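Local coordinates for protein NreA (PDB 6K2H) that probably senses nitrate through a GAF domain as part of the staphylococcal Nre signalling system, here as a variant altered in the nitrate-binding site, at residues E14-I19 with D26-A31. The protein carries 1 engineered substitution. Residues are numbered along the deposited sequence; the frame is centred on the assembly and turned at random.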
ATOM      1  N   GLU A  14      -3.725   9.881  11.351  1.00 37.53           N
ATOM      2  CA  GLU A  14      -5.159  10.158  11.527  1.00 37.21           C
ATOM      3  C   GLU A  14      -5.863  10.272  10.192  1.00 31.30           C
ATOM      4  O   GLU A  14      -7.029   9.827  10.048  1.00 32.30           O
ATOM      5  CB  GLU A  14      -5.381  11.484  12.286  1.00 43.15           C
ATOM      6  CG  GLU A  14      -5.025  11.473  13.757  1.00 50.60           C
ATOM      7  CD  GLU A  14      -4.965  12.889  14.375  1.00 50.14           C
ATOM      8  OE1 GLU A  14      -4.992  13.923  13.642  1.00 58.32           O
ATOM      9  OE2 GLU A  14      -4.845  12.959  15.606  1.00 54.89           O
ATOM     10  N   THR A  15      -5.222  10.933   9.253  1.00 27.32           N
ATOM     11  CA  THR A  15      -5.764  11.050   7.918  1.00 32.20           C
ATOM     12  C   THR A  15      -5.878   9.654   7.309  1.00 31.59           C
ATOM     13  O   THR A  15      -6.883   9.321   6.691  1.00 29.48           O
ATOM     14  CB  THR A  15      -4.898  11.905   7.021  1.00 37.05           C
ATOM     15  OG1 THR A  15      -4.785  13.209   7.605  1.00 46.72           O
ATOM     16  CG2 THR A  15      -5.505  12.028   5.669  1.00 44.30           C
ATOM     17  N   LEU A  16      -4.850   8.827   7.517  1.00 25.01           N
ATOM     18  CA  LEU A  16      -4.923   7.467   6.940  1.00 26.30           C
ATOM     19  C   LEU A  16      -6.075   6.729   7.547  1.00 25.04           C
ATOM     20  O   LEU A  16      -6.822   6.078   6.831  1.00 23.78           O
ATOM     21  CB  LEU A  16      -3.577   6.687   7.071  1.00 22.69           C
ATOM     22  CG  LEU A  16      -3.544   5.292   6.419  1.00 21.88           C
ATOM     23  CD1 LEU A  16      -3.681   5.358   4.888  1.00 21.02           C
ATOM     24  CD2 LEU A  16      -2.301   4.518   6.820  1.00 21.01           C
ATOM     25  N   ASP A  17      -6.292   6.842   8.852  1.00 24.20           N
ATOM     26  CA  ASP A  17      -7.382   6.122   9.473  1.00 28.81           C
ATOM     27  C   ASP A  17      -8.749   6.583   8.969  1.00 27.60           C
ATOM     28  O   ASP A  17      -9.658   5.758   8.758  1.00 29.11           O
ATOM     29  CB  ASP A  17      -7.385   6.307  10.985  1.00 27.81           C
ATOM     30  CG  ASP A  17      -6.238   5.590  11.688  1.00 33.24           C
ATOM     31  OD1 ASP A  17      -5.744   4.542  11.263  1.00 26.58           O
ATOM     32  OD2 ASP A  17      -5.897   6.053  12.797  1.00 33.72           O
ATOM     33  N   LYS A  18      -8.870   7.894   8.791  1.00 30.05           N
ATOM     34  CA  LYS A  18     -10.125   8.488   8.343  1.00 33.32           C
ATOM     35  C   LYS A  18     -10.421   7.965   6.931  1.00 29.43           C
ATOM     36  O   LYS A  18     -11.500   7.403   6.744  1.00 28.27           O
ATOM     37  CB  LYS A  18     -10.026  10.007   8.330  1.00 36.27           C
ATOM     38  CG  LYS A  18     -11.316  10.749   7.963  1.00 38.72           C
ATOM     39  CD  LYS A  18     -10.983  12.080   7.294  1.00 47.28           C
ATOM     40  CE  LYS A  18     -10.887  13.278   8.227  1.00 55.48           C
ATOM     41  NZ  LYS A  18     -12.047  14.226   8.095  1.00 62.14           N
ATOM     42  N   ILE A  19      -9.487   8.190   5.993  1.00 29.88           N
ATOM     43  CA  ILE A  19      -9.607   7.783   4.564  1.00 32.56           C
ATOM     44  C   ILE A  19      -9.904   6.293   4.377  1.00 29.76           C
ATOM     45  O   ILE A  19     -10.760   5.926   3.572  1.00 28.43           O
ATOM     46  CB  ILE A  19      -8.369   8.165   3.728  1.00 38.24           C
ATOM     47  CG1 ILE A  19      -8.256   9.701   3.667  1.00 48.81           C
ATOM     48  CG2 ILE A  19      -8.508   7.741   2.255  1.00 46.45           C
ATOM     49  CD1 ILE A  19      -7.050  10.197   2.899  1.00 48.05           C
ATOM     50  N   ASP A  26     -10.798  -2.513   4.630  1.00 19.57           N
ATOM     51  CA  ASP A  26     -10.426  -3.192   5.824  1.00 19.54           C
ATOM     52  C   ASP A  26      -9.030  -2.755   6.314  1.00 23.52           C
ATOM     53  O   ASP A  26      -8.696  -2.931   7.474  1.00 21.33           O
ATOM     54  CB  ASP A  26     -10.429  -4.692   5.617  1.00 22.67           C
ATOM     55  CG  ASP A  26     -11.850  -5.248   5.366  1.00 24.14           C
ATOM     56  OD1 ASP A  26     -12.840  -4.560   5.775  1.00 24.01           O
ATOM     57  OD2 ASP A  26     -11.966  -6.327   4.729  1.00 22.13           O
ATOM     58  N   PHE A  27      -8.192  -2.349   5.367  1.00 20.45           N
ATOM     59  CA  PHE A  27      -6.803  -2.044   5.669  1.00 20.16           C
ATOM     60  C   PHE A  27      -6.307  -0.911   4.786  1.00 20.34           C
ATOM     61  O   PHE A  27      -6.699  -0.776   3.584  1.00 19.49           O
ATOM     62  CB  PHE A  27      -5.957  -3.311   5.343  1.00 19.14           C
ATOM     63  CG  PHE A  27      -4.480  -3.139   5.571  1.00 18.56           C
ATOM     64  CD1 PHE A  27      -3.964  -3.057   6.855  1.00 19.94           C
ATOM     65  CD2 PHE A  27      -3.599  -3.035   4.526  1.00 20.26           C
ATOM     66  CE1 PHE A  27      -2.623  -2.885   7.100  1.00 22.16           C
ATOM     67  CE2 PHE A  27      -2.240  -2.852   4.774  1.00 20.16           C
ATOM     68  CZ  PHE A  27      -1.755  -2.766   6.058  1.00 20.15           C
ATOM     69  N   ALA A  28      -5.402  -0.104   5.300  1.00 17.22           N
ATOM     70  CA  ALA A  28      -4.664   0.843   4.392  1.00 19.58           C
ATOM     71  C   ALA A  28      -3.231   1.019   4.906  1.00 19.86           C
ATOM     72  O   ALA A  28      -2.982   0.810   6.101  1.00 20.74           O
ATOM     73  CB  ALA A  28      -5.402   2.208   4.255  1.00 20.89           C
ATOM     74  N   ALA A  29      -2.302   1.417   4.048  1.00 16.27           N
ATOM     75  CA  ALA A  29      -0.920   1.568   4.456  1.00 16.96           C
ATOM     76  C   ALA A  29      -0.256   2.582   3.575  1.00 20.73           C
ATOM     77  O   ALA A  29      -0.656   2.743   2.393  1.00 20.10           O
ATOM     78  CB  ALA A  29      -0.220   0.248   4.415  1.00 18.99           C
ATOM     79  N   ILE A  30       0.725   3.289   4.132  1.00 19.52           N
ATOM     80  CA  ILE A  30       1.554   4.190   3.297  1.00 20.44           C
ATOM     81  C   ILE A  30       3.013   3.759   3.383  1.00 20.01           C
ATOM     82  O   ILE A  30       3.547   3.625   4.467  1.00 19.77           O
ATOM     83  CB  ILE A  30       1.414   5.643   3.791  1.00 21.33           C
ATOM     84  CG1 ILE A  30      -0.003   6.175   3.516  1.00 25.57           C
ATOM     85  CG2 ILE A  30       2.442   6.544   3.064  1.00 25.09           C
ATOM     86  CD1 ILE A  30      -0.406   7.438   4.285  1.00 29.80           C
ATOM     87  N   ALA A  31       3.656   3.618   2.228  1.00 18.46           N
ATOM     88  CA  ALA A  31       5.072   3.257   2.128  1.00 19.06           C
ATOM     89  C   ALA A  31       5.874   4.478   1.639  1.00 21.84           C
ATOM     90  O   ALA A  31       5.430   5.226   0.771  1.00 19.26           O
ATOM     91  CB  ALA A  31       5.250   2.083   1.185  1.00 20.34           C
TER
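In the GAF domain an N-terminal helix packs against the antiparallel sheet, and L16 is the residue that brings this helix down on A28, A29 and I30 of the first strand. Helix and strand run roughly antiparallel, at 147° between the short axes, which approach to 8.6 Å. The chain turns back within a few residues, so the two elements form an alpha-beta hairpin.

L16 does the touching with both methyl groups. Its CG lies anti to the backbone N (chi1 -177°), which carries the branched end off the helix and onto the strand. CD1 sits between two side chains of the strand. It is 3.6 Å from CB of A28, and CD1 of I30 lies 3.9 Å from L16 CD1 as well. CD2 reaches the backbone between them, 3.8 Å from O of A28 and 4.0 Å from CA of A29.

A28 and I30 alternate with A29, so their CB atoms point to the helix while that of A29 points away from it. The methyl of A28 is short, and the CA atoms of L16 and A28 come within 7.1 Å. I30 meets the same L16 methyl with the end of its longer branch. Its CG1, anti to the carbonyl carbon (chi1 -68°), carries CD1 out to that methyl. The side chains of L16 and I30 pass alongside one another, pointing opposite ways. The side-chain contacts are apolar, and the touching residues are buried.

A classic beta bulge, with D26 and F27 set against G123, marks the start of the strand. Strand 27-33 lies between strands 42-48 and 115-124. L16 also touches Y46 on the first of these and L120 on the second, so it spans three neighbouring strands. I30 packs on L120 too, and on F12 of helix 10-23.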